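PDB 6KD0: vibralactone Cyclase from Boreostereum vibrans, which probably catalyses, as a hydrolase-fold enzyme, the cyclization that forms the fused bicyclic beta-lactone of vibralactone. Local coordinates for residues Asp114-Asp117 with Leu118-Ile121; Ser57-Glu61 with Asp62-Leu66; Val45-Pro48 with Asn49-Phe53; Glu328-Ile331 with Glu332-Trp336; Gly308-His311 with Ala312-Met315. All blocks are in the same frame, centred on the assembly; numbering follows the deposited sequence.

Contact 1. Residues Asp114-Asp117 with Leu118-Ile121; sequences DDYD and LRII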
# COMPACT_ATOMS: atom_id res chain seq x y z
N ASP A 114 -6.89 -4.29 6.93
CA ASP A 114 -5.79 -5.23 6.88
C ASP A 114 -5.57 -5.88 8.23
O ASP A 114 -4.56 -6.56 8.43
CB ASP A 114 -4.51 -4.54 6.38
CG ASP A 114 -4.74 -3.82 5.07
OD1 ASP A 114 -4.93 -4.52 4.03
OD2 ASP A 114 -4.77 -2.57 5.06
N ASP A 115 -6.53 -5.70 9.14
CA ASP A 115 -6.32 -6.14 10.52
C ASP A 115 -5.94 -7.62 10.59
O ASP A 115 -4.89 -7.99 11.15
CB ASP A 115 -7.58 -5.84 11.34
CG ASP A 115 -7.36 -6.00 12.82
OD1 ASP A 115 -6.55 -5.25 13.40
OD2 ASP A 115 -8.04 -6.87 13.41
N TYR A 116 -6.75 -8.50 10.00
CA TYR A 116 -6.44 -9.92 10.06
C TYR A 116 -5.12 -10.22 9.35
O TYR A 116 -4.28 -10.96 9.89
CB TYR A 116 -7.57 -10.75 9.46
CG TYR A 116 -8.75 -10.93 10.40
CD1 TYR A 116 -8.96 -10.05 11.46
CD2 TYR A 116 -9.66 -11.95 10.22
CE1 TYR A 116 -10.05 -10.19 12.32
CE2 TYR A 116 -10.74 -12.12 11.07
CZ TYR A 116 -10.93 -11.24 12.11
OH TYR A 116 -12.00 -11.40 12.94
N ASP A 117 -4.89 -9.60 8.18
CA ASP A 117 -3.65 -9.88 7.47
C ASP A 117 -2.45 -9.55 8.35
O ASP A 117 -1.50 -10.33 8.44
CB ASP A 117 -3.58 -9.09 6.17
CG ASP A 117 -4.26 -9.80 5.00
OD1 ASP A 117 -4.08 -11.03 4.87
OD2 ASP A 117 -4.98 -9.14 4.22
N LEU A 118 -2.52 -8.43 9.09
CA LEU A 118 -1.36 -8.03 9.89
C LEU A 118 -1.23 -8.90 11.14
O LEU A 118 -0.10 -9.20 11.55
CB LEU A 118 -1.45 -6.54 10.26
CG LEU A 118 -1.27 -5.58 9.06
CD1 LEU A 118 -1.43 -4.13 9.48
CD2 LEU A 118 0.08 -5.79 8.36
N ARG A 119 -2.35 -9.35 11.73
CA ARG A 119 -2.25 -10.34 12.80
C ARG A 119 -1.48 -11.55 12.31
O ARG A 119 -0.58 -12.06 13.00
CB ARG A 119 -3.64 -10.78 13.28
CG ARG A 119 -4.42 -9.75 14.05
CD ARG A 119 -5.83 -10.25 14.25
NE ARG A 119 -6.77 -9.19 14.58
CZ ARG A 119 -7.57 -9.20 15.64
NH1 ARG A 119 -7.54 -10.22 16.49
NH2 ARG A 119 -8.39 -8.19 15.84
N ILE A 120 -1.78 -11.99 11.08
CA ILE A 120 -1.09 -13.15 10.54
C ILE A 120 0.38 -12.82 10.33
O ILE A 120 1.27 -13.56 10.80
CB ILE A 120 -1.79 -13.60 9.25
CG1 ILE A 120 -3.19 -14.10 9.62
CG2 ILE A 120 -0.96 -14.64 8.51
CD1 ILE A 120 -4.14 -14.18 8.47
N ILE A 121 0.66 -11.65 9.74
CA ILE A 121 2.02 -11.35 9.30
C ILE A 121 2.92 -11.17 10.50
O ILE A 121 4.06 -11.65 10.51
CB ILE A 121 2.03 -10.11 8.38
CG1 ILE A 121 1.58 -10.49 6.96
CG2 ILE A 121 3.42 -9.47 8.37
CD1 ILE A 121 1.31 -9.32 6.05
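Asp115 and Arg119 form a salt bridge one turn apart at the start of helix 115-125, the helix of the beta-alpha-beta unit between strands 97-101 and 128-132. Arg119 offers its guanidinium side-on and spends two N-H groups on a single oxygen: NE lies 2.9 Å and NH2 2.8 Å from Asp115 OD2. NH2 comes in on the syn lone pair, whereas NE approaches from above the carboxylate plane, and the two flat groups stand 84° apart. The carboxylate gets there because CG of Asp115 is anti to the backbone N (chi1 -168°). Tyr116 runs alongside the arginine, its CE1 over one guanidinium face and CD1 3.9 Å from Arg119 NE. Along the backbone the helical bonds begin, Leu118 N giving to Asp114 O at 2.8 Å and Ile121 N to Asp117 O. Arg81 and the hydroxyl of Tyr83 hold Asp115 OD1, Tyr64 OH takes Arg119 NH1, and Asp117 pairs with Arg318. Gripped at one oxygen by Arg119 and at the other by Arg81 and Tyr83, the buried carboxylate of Asp115 is fixed in rotation and likely to remain ionised.

Contact 2. Residues Ser57-Glu61 with Asp62-Leu66; sequences SLPSE and DRYRL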
# COMPACT_ATOMS: atom_id res chain seq x y z
N SER A 57 -7.08 -18.94 9.43
CA SER A 57 -5.64 -18.77 9.33
C SER A 57 -5.08 -17.86 10.41
O SER A 57 -3.87 -17.69 10.48
CB SER A 57 -5.27 -18.22 7.96
OG SER A 57 -5.74 -19.06 6.93
N LEU A 58 -5.92 -17.27 11.26
CA LEU A 58 -5.41 -16.41 12.31
C LEU A 58 -4.54 -17.23 13.27
O LEU A 58 -4.86 -18.39 13.55
CB LEU A 58 -6.55 -15.75 13.09
CG LEU A 58 -7.38 -14.63 12.46
CD1 LEU A 58 -8.43 -14.16 13.46
CD2 LEU A 58 -6.54 -13.46 12.01
N PRO A 59 -3.45 -16.67 13.79
CA PRO A 59 -2.70 -17.37 14.83
C PRO A 59 -3.52 -17.49 16.10
O PRO A 59 -4.44 -16.71 16.36
CB PRO A 59 -1.45 -16.50 15.05
CG PRO A 59 -1.70 -15.20 14.36
CD PRO A 59 -2.90 -15.34 13.47
N SER A 60 -3.15 -18.49 16.90
CA SER A 60 -3.66 -18.61 18.26
C SER A 60 -3.50 -17.29 18.99
O SER A 60 -2.55 -16.54 18.74
CB SER A 60 -2.90 -19.70 19.02
OG SER A 60 -2.74 -20.85 18.23
N GLU A 61 -4.44 -17.00 19.88
CA GLU A 61 -4.45 -15.71 20.56
C GLU A 61 -3.26 -15.54 21.49
O GLU A 61 -2.92 -14.41 21.84
CB GLU A 61 -5.76 -15.53 21.34
CG GLU A 61 -6.98 -15.40 20.43
CD GLU A 61 -8.29 -15.27 21.20
OE1 GLU A 61 -8.29 -15.55 22.43
OE2 GLU A 61 -9.30 -14.89 20.57
N ASP A 62 -2.61 -16.64 21.89
CA ASP A 62 -1.41 -16.53 22.71
C ASP A 62 -0.20 -16.02 21.94
O ASP A 62 0.80 -15.64 22.55
CB ASP A 62 -1.07 -17.88 23.33
CG ASP A 62 -0.94 -18.96 22.28
OD1 ASP A 62 -1.98 -19.37 21.74
OD2 ASP A 62 0.20 -19.37 21.96
N ARG A 63 -0.26 -16.02 20.61
CA ARG A 63 0.93 -15.79 19.80
C ARG A 63 1.10 -14.34 19.38
O ARG A 63 2.12 -13.99 18.77
CB ARG A 63 0.89 -16.69 18.56
CG ARG A 63 1.01 -18.19 18.90
CD ARG A 63 1.16 -19.03 17.64
NE ARG A 63 2.47 -18.87 17.02
CZ ARG A 63 3.55 -19.58 17.34
NH1 ARG A 63 3.48 -20.50 18.29
NH2 ARG A 63 4.69 -19.35 16.72
N TYR A 64 0.13 -13.48 19.68
CA TYR A 64 0.27 -12.06 19.37
C TYR A 64 -0.65 -11.28 20.29
O TYR A 64 -1.61 -11.82 20.84
CB TYR A 64 -0.07 -11.78 17.90
CG TYR A 64 -1.54 -11.93 17.63
CD1 TYR A 64 -2.09 -13.18 17.36
CD2 TYR A 64 -2.40 -10.83 17.67
CE1 TYR A 64 -3.44 -13.33 17.12
CE2 TYR A 64 -3.76 -10.98 17.44
CZ TYR A 64 -4.27 -12.22 17.16
OH TYR A 64 -5.62 -12.39 16.93
N ARG A 65 -0.36 -9.99 20.42
CA ARG A 65 -1.28 -9.10 21.11
C ARG A 65 -1.39 -7.82 20.31
O ARG A 65 -0.53 -7.50 19.48
CB ARG A 65 -0.83 -8.79 22.55
CG ARG A 65 0.51 -8.10 22.65
CD ARG A 65 0.99 -7.99 24.09
NE ARG A 65 2.25 -7.26 24.17
CZ ARG A 65 2.34 -5.94 24.32
NH1 ARG A 65 1.23 -5.23 24.43
NH2 ARG A 65 3.53 -5.35 24.37
N LEU A 66 -2.48 -7.11 20.55
CA LEU A 66 -2.78 -5.85 19.89
C LEU A 66 -2.66 -4.72 20.90
O LEU A 66 -3.06 -4.88 22.05
CB LEU A 66 -4.20 -5.84 19.33
CG LEU A 66 -4.56 -7.03 18.46
CD1 LEU A 66 -6.03 -6.95 18.04
CD2 LEU A 66 -3.65 -7.08 17.26
O HOH W 1 -6.37 -14.86 16.74
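A type I beta turn, Ser60 to Arg63, delivers the chain into the edge strand 64-73, and Pro59 and Tyr64 meet across its base. The turn closes through Arg63 N, which gives its hydrogen to Ser60 O at 3.0 Å with an N-H...O angle of 163°, the donor lying well above the carbonyl plane. On the way the aliphatic start of the arginine passes the same carbonyl, Arg63 CB being 3.4 Å from Ser60 O. The tyrosine has CG between its backbone N and carbonyl carbon (chi1 70°), which folds the ring back toward the proline instead of onward along the strand. Pro59 and the ring cross at about a right angle, and Pro59 CG touches Tyr64 CD1 at 3.6 Å. Near the ring plane, Pro59 O approaches the edge, 3.6 Å from Tyr64 CE1. A water joins the two residues once more, donating to Pro59 O at 2.7 Å and lying 2.6 Å from Tyr64 OH. Tyr64 OH also accepts from Arg119 NH1. A phenylalanine here, without the hydroxyl, would probably leave this water short of a partner and Arg119 NH1 without its acceptor. The backbones of Arg63 and Arg65 pair with Thr86, just past strand 76-85, and with Ile84 on it, while Arg63 NE forms a salt bridge with Asp123, and Leu58, Pro59 and Tyr64 pack on helix 115-125.

Contact 3. Residues Val45-Pro48 with Asn49-Phe53; sequences VVIP and NLNKF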
# COMPACT_ATOMS: atom_id res chain seq x y z
N VAL A 45 -19.36 -5.55 3.13
CA VAL A 45 -19.17 -6.69 2.26
C VAL A 45 -17.69 -7.07 2.22
O VAL A 45 -17.34 -8.21 2.54
CB VAL A 45 -19.70 -6.42 0.83
CG1 VAL A 45 -19.42 -7.62 -0.08
CG2 VAL A 45 -21.20 -6.14 0.87
N VAL A 46 -16.82 -6.14 1.84
CA VAL A 46 -15.45 -6.55 1.51
C VAL A 46 -14.71 -7.02 2.75
O VAL A 46 -14.14 -8.12 2.77
CB VAL A 46 -14.69 -5.41 0.80
CG1 VAL A 46 -13.30 -5.88 0.44
CG2 VAL A 46 -15.42 -4.99 -0.46
N ILE A 47 -14.69 -6.21 3.80
CA ILE A 47 -13.92 -6.57 4.99
C ILE A 47 -14.59 -7.74 5.72
O ILE A 47 -13.87 -8.67 6.13
CB ILE A 47 -13.70 -5.37 5.92
CG1 ILE A 47 -12.88 -4.30 5.19
CG2 ILE A 47 -12.95 -5.79 7.19
CD1 ILE A 47 -12.83 -2.97 5.91
N PRO A 48 -15.92 -7.76 5.92
CA PRO A 48 -16.52 -8.95 6.55
C PRO A 48 -16.22 -10.24 5.81
O PRO A 48 -15.88 -11.25 6.45
CB PRO A 48 -18.01 -8.62 6.56
CG PRO A 48 -18.03 -7.15 6.69
CD PRO A 48 -16.92 -6.69 5.77
N ASN A 49 -16.29 -10.23 4.48
CA ASN A 49 -16.02 -11.45 3.72
C ASN A 49 -14.54 -11.82 3.75
O ASN A 49 -14.18 -13.01 3.85
CB ASN A 49 -16.49 -11.28 2.27
CG ASN A 49 -18.01 -11.31 2.12
OD1 ASN A 49 -18.75 -11.59 3.06
ND2 ASN A 49 -18.47 -11.01 0.92
N LEU A 50 -13.65 -10.82 3.67
CA LEU A 50 -12.22 -11.09 3.82
C LEU A 50 -11.93 -11.72 5.17
O LEU A 50 -11.22 -12.73 5.27
CB LEU A 50 -11.44 -9.78 3.67
CG LEU A 50 -10.06 -9.75 2.99
CD1 LEU A 50 -9.15 -8.71 3.65
CD2 LEU A 50 -9.40 -11.12 2.90
N ASN A 51 -12.50 -11.15 6.23
CA ASN A 51 -12.24 -11.66 7.57
C ASN A 51 -12.81 -13.05 7.74
O ASN A 51 -12.18 -13.90 8.38
CB ASN A 51 -12.80 -10.71 8.62
CG ASN A 51 -11.96 -9.49 8.76
OD1 ASN A 51 -10.91 -9.38 8.11
ND2 ASN A 51 -12.40 -8.55 9.58
N LYS A 52 -14.00 -13.31 7.19
CA LYS A 52 -14.54 -14.66 7.27
C LYS A 52 -13.61 -15.66 6.60
O LYS A 52 -13.40 -16.76 7.12
CB LYS A 52 -15.93 -14.70 6.64
CG LYS A 52 -16.55 -16.08 6.56
CD LYS A 52 -17.98 -15.98 6.04
CE LYS A 52 -18.56 -17.35 5.78
NZ LYS A 52 -19.99 -17.31 5.31
N PHE A 53 -13.01 -15.28 5.47
CA PHE A 53 -12.10 -16.22 4.82
C PHE A 53 -10.81 -16.41 5.61
O PHE A 53 -10.26 -17.52 5.67
CB PHE A 53 -11.77 -15.78 3.39
CG PHE A 53 -10.71 -16.64 2.73
CD1 PHE A 53 -11.05 -17.85 2.14
CD2 PHE A 53 -9.37 -16.26 2.75
CE1 PHE A 53 -10.08 -18.65 1.56
CE2 PHE A 53 -8.40 -17.07 2.17
CZ PHE A 53 -8.77 -18.26 1.57
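Ile47 O accepts from Asn51 N at 2.8 Å, the shortest polar bond here, with an N-H...O angle of 164°. The same pair also meets through its side chains, which lie side by side and point the same way: Ile47 CG2 touches Asn51 ND2 at 3.7 Å. On the isoleucine, CG2 stands anti to the backbone N, and on the asparagine CG is anti to the carbonyl carbon (chi1 -75°), leaning back along the helix so that Asn51 CG comes within 3.4 Å of Ile47 O. An alanine in place of Asn51 is likely to strip Ile47 CG2 of the amide it rests beside and open a gap on that flank. Half a turn away the pattern recurs, with Val45 CG1 3.7 Å from Asn49 ND2. Asn49 N bonds to Val45 O, and Leu50 N to Val46 O. Pro48 has no N-H to give to the preceding turn, and the helix is kinked there; its carbonyl nevertheless resumes the pattern, taking Lys52 N at 2.9 Å. Val46 and Leu50 turn inward to helix 313-316, Ile47 touches Met113, and Asn49 and Lys52 are exposed. This is the pattern of an amphipathic, proline-kinked alpha-helix, here helix 35-54, which precedes the first sheet strand, 64-73, and lies against helix 313-316.

Contact 4. Residues Glu328-Ile331 with Glu332-Trp336; sequences EETI and EGMSW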
# COMPACT_ATOMS: atom_id res chain seq x y z
N GLU A 328 0.79 -14.37 -0.38
CA GLU A 328 2.01 -15.10 -0.03
C GLU A 328 3.24 -14.40 -0.58
O GLU A 328 4.27 -14.31 0.10
CB GLU A 328 1.95 -16.53 -0.55
CG GLU A 328 0.95 -17.43 0.18
CD GLU A 328 0.68 -18.73 -0.58
OE1 GLU A 328 1.45 -19.04 -1.53
OE2 GLU A 328 -0.30 -19.44 -0.25
N GLU A 329 3.16 -13.89 -1.81
CA GLU A 329 4.29 -13.17 -2.39
C GLU A 329 4.48 -11.80 -1.76
O GLU A 329 5.62 -11.31 -1.69
CB GLU A 329 4.11 -13.06 -3.90
CG GLU A 329 5.29 -12.36 -4.59
CD GLU A 329 5.46 -12.79 -6.04
OE1 GLU A 329 6.57 -12.57 -6.59
OE2 GLU A 329 4.49 -13.32 -6.62
N THR A 330 3.40 -11.16 -1.30
CA THR A 330 3.53 -9.96 -0.47
C THR A 330 4.40 -10.26 0.75
O THR A 330 5.35 -9.53 1.07
CB THR A 330 2.15 -9.46 -0.01
OG1 THR A 330 1.37 -9.05 -1.14
CG2 THR A 330 2.30 -8.28 0.97
N ILE A 331 4.06 -11.35 1.45
CA ILE A 331 4.79 -11.72 2.66
C ILE A 331 6.23 -12.10 2.34
O ILE A 331 7.15 -11.78 3.10
CB ILE A 331 4.03 -12.84 3.40
CG1 ILE A 331 2.69 -12.30 3.92
CG2 ILE A 331 4.88 -13.39 4.52
CD1 ILE A 331 1.79 -13.38 4.49
N GLU A 332 6.45 -12.75 1.19
CA GLU A 332 7.81 -13.09 0.75
C GLU A 332 8.63 -11.85 0.43
O GLU A 332 9.83 -11.80 0.70
CB GLU A 332 7.77 -14.01 -0.47
CG GLU A 332 7.59 -15.49 -0.18
CD GLU A 332 7.37 -16.30 -1.46
OE1 GLU A 332 6.95 -17.48 -1.36
OE2 GLU A 332 7.63 -15.76 -2.57
N GLY A 333 8.00 -10.84 -0.17
CA GLY A 333 8.70 -9.59 -0.42
C GLY A 333 9.06 -8.87 0.87
O GLY A 333 10.16 -8.33 1.02
N MET A 334 8.13 -8.87 1.83
CA MET A 334 8.47 -8.38 3.16
C MET A 334 9.66 -9.13 3.74
O MET A 334 10.56 -8.53 4.34
CB MET A 334 7.27 -8.51 4.10
CG MET A 334 6.11 -7.58 3.72
SD MET A 334 4.68 -7.78 4.78
CE MET A 334 3.71 -6.35 4.22
N SER A 335 9.65 -10.46 3.63
CA SER A 335 10.75 -11.25 4.18
C SER A 335 12.06 -10.89 3.50
O SER A 335 13.09 -10.82 4.17
CB SER A 335 10.46 -12.74 4.03
OG SER A 335 9.63 -13.15 5.09
N TRP A 336 12.04 -10.66 2.18
CA TRP A 336 13.23 -10.21 1.48
C TRP A 336 13.73 -8.91 2.06
O TRP A 336 14.91 -8.78 2.41
CB TRP A 336 12.94 -10.07 -0.02
CG TRP A 336 14.05 -9.41 -0.78
CD1 TRP A 336 15.34 -9.85 -0.90
CD2 TRP A 336 13.97 -8.19 -1.52
NE1 TRP A 336 16.07 -8.98 -1.68
CE2 TRP A 336 15.25 -7.95 -2.07
CE3 TRP A 336 12.94 -7.27 -1.77
CZ2 TRP A 336 15.53 -6.82 -2.85
CZ3 TRP A 336 13.22 -6.15 -2.54
CH2 TRP A 336 14.51 -5.95 -3.08
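The flat carboxylates of Glu328 and Glu332, one turn apart, stay clear of each other, OE1 of Glu328 lying 5.7 Å from OE1 of Glu332, and their exposed position probably moderates the like charges. What Glu332 does touch is the backbone: a chi1 of -84° folds its side chain over the preceding turn and sets CG 3.5 Å from Glu328 O. Glu332 N gives to that same carbonyl at 2.9 Å. On the buried side Thr330 and Met334 run side by side, pointing the same way, and Thr330 CG2 meets Met334 CE at 4.0 Å. The extended methionine also passes its CG 3.4 Å from Thr330 O, the acceptor of Met334 N at 3.0 Å (N-H...O angle 170°). Gly333 N bonds to Glu329 O and Ser335 N to Ile331 O. Glu329 turns its carboxylate to Thr304 OG1 on strand 301-307, while the indole of Trp336 makes a cation-pi contact with Arg302. Ile331 and Met334 face helix 115-125, and Met334 also reaches Leu98 and Trp100 on strand 97-101. An amphipathic helix, its apolar flank set against the sheet and helix 115-125, with Glu328 and Glu332 exposed, is the familiar C-terminal helix of the alpha/beta hydrolase fold.

Contact 5. Residues Gly308-His311 with Ala312-Met315; sequences GVPH and AFHM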
# COMPACT_ATOMS: atom_id res chain seq x y z
N GLY A 308 -3.60 -10.20 -16.18
CA GLY A 308 -4.98 -10.61 -16.32
C GLY A 308 -5.85 -10.49 -15.09
O GLY A 308 -6.96 -11.04 -15.07
N VAL A 309 -5.39 -9.80 -14.04
CA VAL A 309 -6.25 -9.58 -12.88
C VAL A 309 -6.31 -8.10 -12.54
O VAL A 309 -5.35 -7.35 -12.80
CB VAL A 309 -5.79 -10.41 -11.67
CG1 VAL A 309 -6.20 -11.86 -11.88
CG2 VAL A 309 -4.30 -10.30 -11.48
N PRO A 310 -7.41 -7.64 -11.97
CA PRO A 310 -7.61 -6.21 -11.74
C PRO A 310 -7.00 -5.71 -10.42
O PRO A 310 -6.55 -6.47 -9.56
CB PRO A 310 -9.13 -6.09 -11.71
CG PRO A 310 -9.56 -7.36 -11.08
CD PRO A 310 -8.64 -8.40 -11.67
N HIS A 311 -7.02 -4.39 -10.30
CA HIS A 311 -6.62 -3.66 -9.10
C HIS A 311 -7.30 -4.21 -7.86
O HIS A 311 -8.54 -4.24 -7.77
CB HIS A 311 -7.00 -2.20 -9.31
CG HIS A 311 -6.38 -1.24 -8.34
ND1 HIS A 311 -5.17 -0.62 -8.58
CD2 HIS A 311 -6.83 -0.74 -7.17
CE1 HIS A 311 -4.90 0.21 -7.59
NE2 HIS A 311 -5.89 0.16 -6.72
N ALA A 312 -6.49 -4.66 -6.90
CA ALA A 312 -6.97 -5.11 -5.59
C ALA A 312 -7.83 -6.36 -5.67
O ALA A 312 -8.69 -6.56 -4.79
CB ALA A 312 -7.76 -4.02 -4.87
N PHE A 313 -7.64 -7.19 -6.70
CA PHE A 313 -8.43 -8.41 -6.82
C PHE A 313 -8.20 -9.34 -5.63
O PHE A 313 -9.09 -10.13 -5.29
CB PHE A 313 -8.09 -9.15 -8.11
CG PHE A 313 -6.89 -10.05 -7.97
CD1 PHE A 313 -5.61 -9.52 -8.05
CD2 PHE A 313 -7.05 -11.41 -7.74
CE1 PHE A 313 -4.50 -10.35 -7.91
CE2 PHE A 313 -5.95 -12.23 -7.59
CZ PHE A 313 -4.68 -11.70 -7.68
N HIS A 314 -7.02 -9.26 -4.98
CA HIS A 314 -6.76 -10.15 -3.85
C HIS A 314 -7.49 -9.73 -2.59
O HIS A 314 -7.64 -10.56 -1.69
CB HIS A 314 -5.25 -10.28 -3.61
CG HIS A 314 -4.64 -9.21 -2.75
ND1 HIS A 314 -4.50 -7.91 -3.18
CD2 HIS A 314 -4.09 -9.26 -1.52
CE1 HIS A 314 -3.91 -7.20 -2.24
NE2 HIS A 314 -3.65 -8.00 -1.22
N MET A 315 -7.96 -8.49 -2.49
CA MET A 315 -8.75 -8.05 -1.35
C MET A 315 -10.22 -8.37 -1.51
O MET A 315 -10.93 -8.56 -0.51
CB MET A 315 -8.61 -6.54 -1.14
CG MET A 315 -7.19 -6.07 -0.85
SD MET A 315 -6.51 -6.73 0.68
CE MET A 315 -7.51 -5.85 1.88
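Val309 sets its CB over the face of the Phe313 ring, 3.9 Å from the centroid and 17° off the ring normal, a CH-pi contact. Its methyl CG2 adds an apolar touch, 3.6 Å from Phe313 CE1, while CB of His314 covers the opposite face. A chi1 of 85° brings the phenylalanine ring back over its own backbone and onto the valine. Pro310 follows, crossing the phenylalanine at about a right angle with CD 3.7 Å from Phe313 CB. Its carbonyl oxygen lies near the plane of the ring at the edge, 3.5 Å from Phe313 CD1, and also accepts Phe313 N at 3.1 Å from above the carbonyl plane. That bond closes a type II beta turn from Pro310 to Phe313, with Ala312 taking the positive phi (65°) at the third position. His311, at the second position, carries the ring whose ND1 bonds Asp281 OD2 and whose NE2 bonds Ser177 OG, consistent with a Ser-His-Asp triad whose serine lies on a nucleophile elbow. The turn thus leads from short strand 309-310, where Val309 and Pro310 pack on helix 18-24, into helix 313-316, with Phe313 and His314 against helix 321-338.

How the contacts relate
Along the chain the order is contact 3, contact 2, contact 1, contact 5, contact 4. Contact 1 is the one that touches all the others, its centre 10 Å from that of contact 2, 13 Å from contact 3, 14 Å from contact 4 and 19 Å from contact 5. Tyr116 meets Asn51 of helix 35-54, and Ile121 meets Ile331 of helix 321-338. Contact 3 also touches contact 5, through Val46 and Leu50 on Met315. Contacts 2 and 5 are about 12 Å apart between nearest atoms. Helix 115-125 thus packs against strand 64-73 and helices 35-54 and 321-338, while Asp114, just before it, reaches Met315 on the short helix that follows His311 of the probable triad.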